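Local coordinates for xyloglucanase (PDB 2JEP), which probably hydrolyses xyloglucan of the plant cell wall, as a bacterial glycoside hydrolase of family 5 with a barrel fold, at residues Y125-I130 against R174-S179; W46-Q51 against I86-S91. All coordinates share one frame; numbering follows the deposited sequence.

Contact 1 of 2, residues Y125-I130 against R174-S179; sequences YVIINI and RLIFES
The ring of Y125 lies beneath the side chain of R174, whose CG sits 3.8 Å from the ring centroid and 7° off the ring normal, a CH-pi contact over one face. The side chains cross at about a right angle, and it is the aliphatic CG that covers the ring centre; NH1 turns to L124 O and Y120 O. Y125 OH is held by E41. Beyond this pair the strands run parallel, V126 opposite L175, I127 opposite I176 and I128 opposite F177. V126 N binds R174 O at 2.8 Å, and V126 O takes I176 N in turn. I128 repeats the scheme, its N to I176 O at 3.1 Å and its O accepting E178 N at 2.9 Å.

V126, I128, L175 and F177 share one face, where helix 150-167 packs on I128 and F177. I128 CG1, set between the backbone N and the carbonyl carbon (chi1 58°), approaches F177 CD1 at 3.9 Å as the two side chains run side by side. On the other face I127 CG1 lies 4.0 Å from I176 CB, and M42 of helix 35-42 touches both residues. E178 extends on this side, its CG anti to the backbone N (chi1 177°), which carries OE1 to 3.4 Å from I127 CG2. Its carboxylate also lies beside N129, but its OE1 forms a salt bridge with R87 NE, while N129 OD1 receives V90 N. Outer face toward helices, inner face ending in a buried carboxylate: this is the parallel strand pairing of a (beta/alpha)8 TIM barrel, here between its third and fourth strands.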
loop_
_atom_site.group_PDB
_atom_site.type_symbol
_atom_site.label_atom_id
_atom_site.label_comp_id
_atom_site.label_asym_id
_atom_site.label_seq_id
_atom_site.Cartn_x
_atom_site.Cartn_y
_atom_site.Cartn_z
ATOM N N TYR A 125 -0.208 12.011 -7.215
ATOM C CA TYR A 125 -1.212 10.991 -6.991
ATOM C C TYR A 125 -1.170 10.633 -5.503
ATOM O O TYR A 125 -0.098 10.660 -4.876
ATOM C CB TYR A 125 -0.922 9.750 -7.836
ATOM C CG TYR A 125 -1.429 9.886 -9.250
ATOM C CD1 TYR A 125 -0.677 10.530 -10.232
ATOM C CD2 TYR A 125 -2.669 9.394 -9.604
ATOM C CE1 TYR A 125 -1.179 10.693 -11.521
ATOM C CE2 TYR A 125 -3.156 9.533 -10.882
ATOM C CZ TYR A 125 -2.420 10.175 -11.828
ATOM O OH TYR A 125 -2.946 10.293 -13.120
ATOM N N VAL A 126 -2.328 10.290 -4.966
ATOM C CA VAL A 126 -2.473 10.012 -3.550
ATOM C C VAL A 126 -3.357 8.792 -3.389
ATOM O O VAL A 126 -4.404 8.709 -4.047
ATOM C CB VAL A 126 -3.130 11.194 -2.811
ATOM C CG1 VAL A 126 -3.187 10.921 -1.300
ATOM C CG2 VAL A 126 -2.397 12.501 -3.103
ATOM N N ILE A 127 -2.934 7.860 -2.525
ATOM C CA ILE A 127 -3.739 6.694 -2.193
ATOM C C ILE A 127 -4.054 6.762 -0.697
ATOM O O ILE A 127 -3.134 6.952 0.102
ATOM C CB ILE A 127 -2.970 5.384 -2.469
ATOM C CG1 ILE A 127 -2.540 5.279 -3.941
ATOM C CG2 ILE A 127 -3.792 4.157 -2.006
ATOM C CD1 ILE A 127 -1.491 4.201 -4.206
ATOM N N ILE A 128 -5.326 6.617 -0.320
ATOM C CA ILE A 128 -5.723 6.488 1.088
ATOM C C ILE A 128 -6.425 5.148 1.272
ATOM O O ILE A 128 -7.137 4.682 0.385
ATOM C CB ILE A 128 -6.613 7.634 1.600
ATOM C CG1 ILE A 128 -7.902 7.775 0.796
ATOM C CG2 ILE A 128 -5.800 8.902 1.636
ATOM C CD1 ILE A 128 -8.839 8.860 1.339
ATOM N N ASN A 129 -6.214 4.511 2.422
ATOM C CA ASN A 129 -6.744 3.168 2.659
ATOM C C ASN A 129 -7.418 3.046 4.030
ATOM O O ASN A 129 -7.640 4.056 4.714
ATOM C CB ASN A 129 -5.637 2.128 2.467
ATOM C CG ASN A 129 -4.616 2.115 3.587
ATOM O OD1 ASN A 129 -4.767 2.827 4.570
ATOM N ND2 ASN A 129 -3.593 1.271 3.457
ATOM N N ILE A 130 -7.793 1.819 4.399
ATOM C CA ILE A 130 -8.119 1.461 5.787
ATOM C C ILE A 130 -7.068 0.440 6.175
ATOM O O ILE A 130 -6.955 -0.609 5.548
ATOM C CB ILE A 130 -9.538 0.904 5.922
ATOM C CG1 ILE A 130 -10.565 1.984 5.570
ATOM C CG2 ILE A 130 -9.740 0.313 7.325
ATOM C CD1 ILE A 130 -12.032 1.523 5.695
ATOM N N ARG A 174 -6.539 11.961 -9.401
ATOM C CA ARG A 174 -5.270 11.819 -8.689
ATOM C C ARG A 174 -5.450 11.229 -7.289
ATOM O O ARG A 174 -4.480 10.762 -6.712
ATOM C CB ARG A 174 -4.466 13.117 -8.654
ATOM C CG ARG A 174 -3.722 13.369 -9.978
ATOM C CD ARG A 174 -2.735 14.536 -9.907
ATOM N NE ARG A 174 -3.418 15.817 -9.694
ATOM C CZ ARG A 174 -3.519 16.465 -8.534
ATOM N NH1 ARG A 174 -3.012 15.949 -7.425
ATOM N NH2 ARG A 174 -4.167 17.641 -8.471
ATOM N N LEU A 175 -6.670 11.241 -6.744
ATOM C CA LEU A 175 -6.941 10.576 -5.472
ATOM C C LEU A 175 -7.561 9.198 -5.731
ATOM O O LEU A 175 -8.613 9.065 -6.376
ATOM C CB LEU A 175 -7.859 11.427 -4.591
ATOM C CG LEU A 175 -8.187 10.804 -3.231
ATOM C CD1 LEU A 175 -6.938 10.564 -2.361
ATOM C CD2 LEU A 175 -9.200 11.685 -2.481
ATOM N N ILE A 176 -6.878 8.179 -5.214
ATOM C CA ILE A 176 -7.241 6.779 -5.304
ATOM C C ILE A 176 -7.653 6.276 -3.939
ATOM O O ILE A 176 -6.978 6.573 -2.956
ATOM C CB ILE A 176 -6.033 5.968 -5.805
ATOM C CG1 ILE A 176 -5.618 6.434 -7.212
ATOM C CG2 ILE A 176 -6.309 4.440 -5.773
ATOM C CD1 ILE A 176 -4.225 5.977 -7.618
ATOM N N PHE A 177 -8.753 5.531 -3.866
ATOM C CA PHE A 177 -9.139 4.865 -2.630
ATOM C C PHE A 177 -8.704 3.398 -2.711
ATOM O O PHE A 177 -8.955 2.738 -3.723
ATOM C CB PHE A 177 -10.651 4.876 -2.394
ATOM C CG PHE A 177 -11.310 6.237 -2.333
ATOM C CD1 PHE A 177 -10.634 7.388 -1.989
ATOM C CD2 PHE A 177 -12.660 6.345 -2.573
ATOM C CE1 PHE A 177 -11.302 8.610 -1.939
ATOM C CE2 PHE A 177 -13.328 7.551 -2.497
ATOM C CZ PHE A 177 -12.641 8.688 -2.198
ATOM N N GLU A 178 -8.121 2.897 -1.622
ATOM C CA GLU A 178 -7.663 1.512 -1.481
ATOM C C GLU A 178 -8.516 0.864 -0.377
ATOM O O GLU A 178 -8.602 1.367 0.745
ATOM C CB GLU A 178 -6.174 1.516 -1.098
ATOM C CG GLU A 178 -5.564 0.184 -0.854
ATOM C CD GLU A 178 -4.123 0.267 -0.408
ATOM O OE1 GLU A 178 -3.645 1.377 -0.126
ATOM O OE2 GLU A 178 -3.455 -0.791 -0.351
ATOM N N SER A 179 -9.161 -0.251 -0.739
ATOM C CA SER A 179 -10.226 -0.794 0.093
ATOM C C SER A 179 -9.809 -1.167 1.500
ATOM O O SER A 179 -10.580 -1.019 2.451
ATOM C CB SER A 179 -10.799 -2.017 -0.583
ATOM O OG SER A 179 -9.809 -3.020 -0.766
#

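Contact 2 of 2, residues W46-Q51 against I86-S91; sequences WNLGNQ and IRIPVS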
loop_
_atom_site.group_PDB
_atom_site.type_symbol
_atom_site.label_atom_id
_atom_site.label_comp_id
_atom_site.label_asym_id
_atom_site.label_seq_id
_atom_site.Cartn_x
_atom_site.Cartn_y
_atom_site.Cartn_z
ATOM N N TRP A 46 5.773 6.553 -2.887
ATOM C CA TRP A 46 6.391 6.571 -1.573
ATOM C C TRP A 46 5.293 6.523 -0.523
ATOM O O TRP A 46 4.315 7.262 -0.601
ATOM C CB TRP A 46 7.247 7.815 -1.451
ATOM C CG TRP A 46 8.001 8.024 -0.173
ATOM C CD1 TRP A 46 9.265 7.633 0.095
ATOM C CD2 TRP A 46 7.542 8.748 0.988
ATOM N NE1 TRP A 46 9.642 8.076 1.369
ATOM C CE2 TRP A 46 8.595 8.770 1.920
ATOM C CE3 TRP A 46 6.347 9.408 1.310
ATOM C CZ2 TRP A 46 8.488 9.425 3.151
ATOM C CZ3 TRP A 46 6.247 10.055 2.524
ATOM C CH2 TRP A 46 7.306 10.052 3.429
ATOM N N ASN A 47 5.447 5.645 0.471
ATOM C CA ASN A 47 4.501 5.548 1.573
ATOM C C ASN A 47 4.867 6.483 2.701
ATOM O O ASN A 47 6.012 6.494 3.172
ATOM C CB ASN A 47 4.529 4.150 2.198
ATOM C CG ASN A 47 3.721 3.122 1.457
ATOM O OD1 ASN A 47 2.512 2.958 1.724
ATOM N ND2 ASN A 47 4.381 2.395 0.551
ATOM N N LEU A 48 3.864 7.194 3.176
ATOM C CA LEU A 48 3.954 8.000 4.377
ATOM C C LEU A 48 3.732 7.082 5.587
ATOM O O LEU A 48 2.711 7.129 6.277
ATOM C CB LEU A 48 2.924 9.140 4.285
ATOM C CG LEU A 48 2.853 10.158 5.434
ATOM C CD1 LEU A 48 4.147 10.966 5.565
ATOM C CD2 LEU A 48 1.654 11.104 5.213
ATOM N N GLY A 49 4.693 6.190 5.798
ATOM C CA GLY A 49 4.509 5.114 6.736
ATOM C C GLY A 49 4.687 5.541 8.186
ATOM O O GLY A 49 5.426 6.492 8.497
ATOM N N ASN A 50 4.088 4.754 9.078
ATOM C CA ASN A 50 4.145 4.979 10.509
ATOM C C ASN A 50 3.679 6.398 10.865
ATOM O O ASN A 50 4.274 7.094 11.706
ATOM C CB ASN A 50 5.542 4.660 11.073
ATOM C CG ASN A 50 5.793 3.177 11.197
ATOM O OD1 ASN A 50 5.091 2.365 10.583
ATOM N ND2 ASN A 50 6.843 2.819 11.940
ATOM N N GLN A 51 2.563 6.798 10.246
ATOM C CA GLN A 51 1.923 8.074 10.569
ATOM C C GLN A 51 0.453 7.852 10.848
ATOM O O GLN A 51 0.113 7.450 11.970
ATOM C CB GLN A 51 2.205 9.146 9.498
ATOM C CG GLN A 51 3.727 9.413 9.270
ATOM C CD GLN A 51 4.396 10.508 10.098
ATOM O OE1 GLN A 51 5.463 10.991 9.682
ATOM N NE2 GLN A 51 3.806 10.903 11.248
ATOM N N ILE A 86 2.020 9.349 -3.571
ATOM C CA ILE A 86 2.148 9.170 -2.134
ATOM C C ILE A 86 1.038 8.237 -1.662
ATOM O O ILE A 86 -0.135 8.529 -1.900
ATOM C CB ILE A 86 1.991 10.517 -1.372
ATOM C CG1 ILE A 86 2.899 11.595 -1.966
ATOM C CG2 ILE A 86 2.211 10.281 0.134
ATOM C CD1 ILE A 86 4.357 11.337 -1.721
ATOM N N ARG A 87 1.408 7.135 -1.001
ATOM C CA ARG A 87 0.438 6.275 -0.341
ATOM C C ARG A 87 0.378 6.657 1.116
ATOM O O ARG A 87 1.418 6.775 1.773
ATOM C CB ARG A 87 0.788 4.802 -0.507
ATOM C CG ARG A 87 -0.174 3.834 0.212
ATOM C CD ARG A 87 -0.015 2.438 -0.320
ATOM N NE ARG A 87 -0.874 1.452 0.321
ATOM C CZ ARG A 87 -0.520 0.630 1.321
ATOM N NH1 ARG A 87 0.644 0.769 1.947
ATOM N NH2 ARG A 87 -1.371 -0.343 1.696
ATOM N N ILE A 88 -0.841 6.850 1.621
ATOM C CA ILE A 88 -1.092 7.317 2.971
ATOM C C ILE A 88 -1.873 6.236 3.716
ATOM O O ILE A 88 -3.101 6.156 3.635
ATOM C CB ILE A 88 -1.861 8.658 3.013
ATOM C CG1 ILE A 88 -1.137 9.741 2.189
ATOM C CG2 ILE A 88 -2.106 9.100 4.452
ATOM C CD1 ILE A 88 -1.895 11.055 2.108
ATOM N N PRO A 89 -1.152 5.394 4.474
ATOM C CA PRO A 89 -1.837 4.474 5.387
ATOM C C PRO A 89 -2.705 5.264 6.390
ATOM O O PRO A 89 -2.220 6.244 6.944
ATOM C CB PRO A 89 -0.674 3.784 6.089
ATOM C CG PRO A 89 0.451 3.834 5.110
ATOM C CD PRO A 89 0.308 5.191 4.494
ATOM N N VAL A 90 -3.946 4.828 6.608
ATOM C CA VAL A 90 -4.843 5.472 7.560
ATOM C C VAL A 90 -5.557 4.407 8.371
ATOM O O VAL A 90 -6.159 3.489 7.805
ATOM C CB VAL A 90 -5.903 6.356 6.870
ATOM C CG1 VAL A 90 -6.747 7.093 7.928
ATOM C CG2 VAL A 90 -5.266 7.362 5.925
ATOM N N SER A 91 -5.486 4.524 9.698
ATOM C CA SER A 91 -6.296 3.681 10.580
ATOM C C SER A 91 -7.454 4.470 11.148
ATOM O O SER A 91 -7.390 5.690 11.255
ATOM C CB SER A 91 -5.437 3.145 11.738
ATOM O OG SER A 91 -4.488 2.222 11.256
HETATM O O HOH W 1 0.079 7.867 7.001
#
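W46 and N47 pair with I86 and R87 where the first two strands of the TIM barrel, 45-48 and 85-88, run parallel; the axes of 46-48 and 86-88 approach to 4.6 Å. W46 O accepts R87 N, and R87 O receives L48 N at 2.9 Å. On the helix-covered side of the sheet, I86 CD1 meets W46 CE3 at 4.1 Å; V78 of helix 72-80 touches both residues, and W46 NE1 binds D362.

N47 and R87 lie side by side on the opposite face, turned into the barrel as alternate residues of such strands are. R87, with CG anti to the backbone N (chi1 178°), runs extended alongside N47, and the turn at its last torsion (chi4 -97°) directs NH1 to N47 OD1. NH1 donates to OD1 at 2.9 Å, almost in the guanidinium plane, although the amide stands 87° to that plane. OD1 also rests against the aliphatic shaft, 3.2 Å from R87 CG, while N47 ND2 is fixed by G322 O. Three further partners grip the guanidinium: E178 at NE, E323 at NH1 and N181 at NH2. A leucine in place of R87 would probably leave E178 OE1 without its salt-bridge partner and N47 OD1 without its donor.

Beyond these bonds the two chains part. L48 centres an inverse gamma turn, closed by a weak bond from G49 N to N47 O, and its carbonyl swings toward P89, with L48 O 3.6 Å from P89 CD. A water bridges the diverging chains, donating to L48 O and to P89 O, 2.8 Å from each.

How the contacts relate
Contact 2 comes first along the chain and joins the first and second strands of the eight-stranded barrel; contact 1 follows and joins the third and fourth. Their centres lie 10 Å apart, and the four strands are consecutive in the sheet. Strands 85-88 and 125-128 form the seam between the contacts, where I127 O and I88 N probably hydrogen-bond at 2.8 Å. The side chains of R87 and E178 make a second link, across the barrel interior, with N129 packed beside R87. One polar network thus ties both contacts together toward the C-terminal ends of the strands, the end at which family 5 enzymes carry their active site.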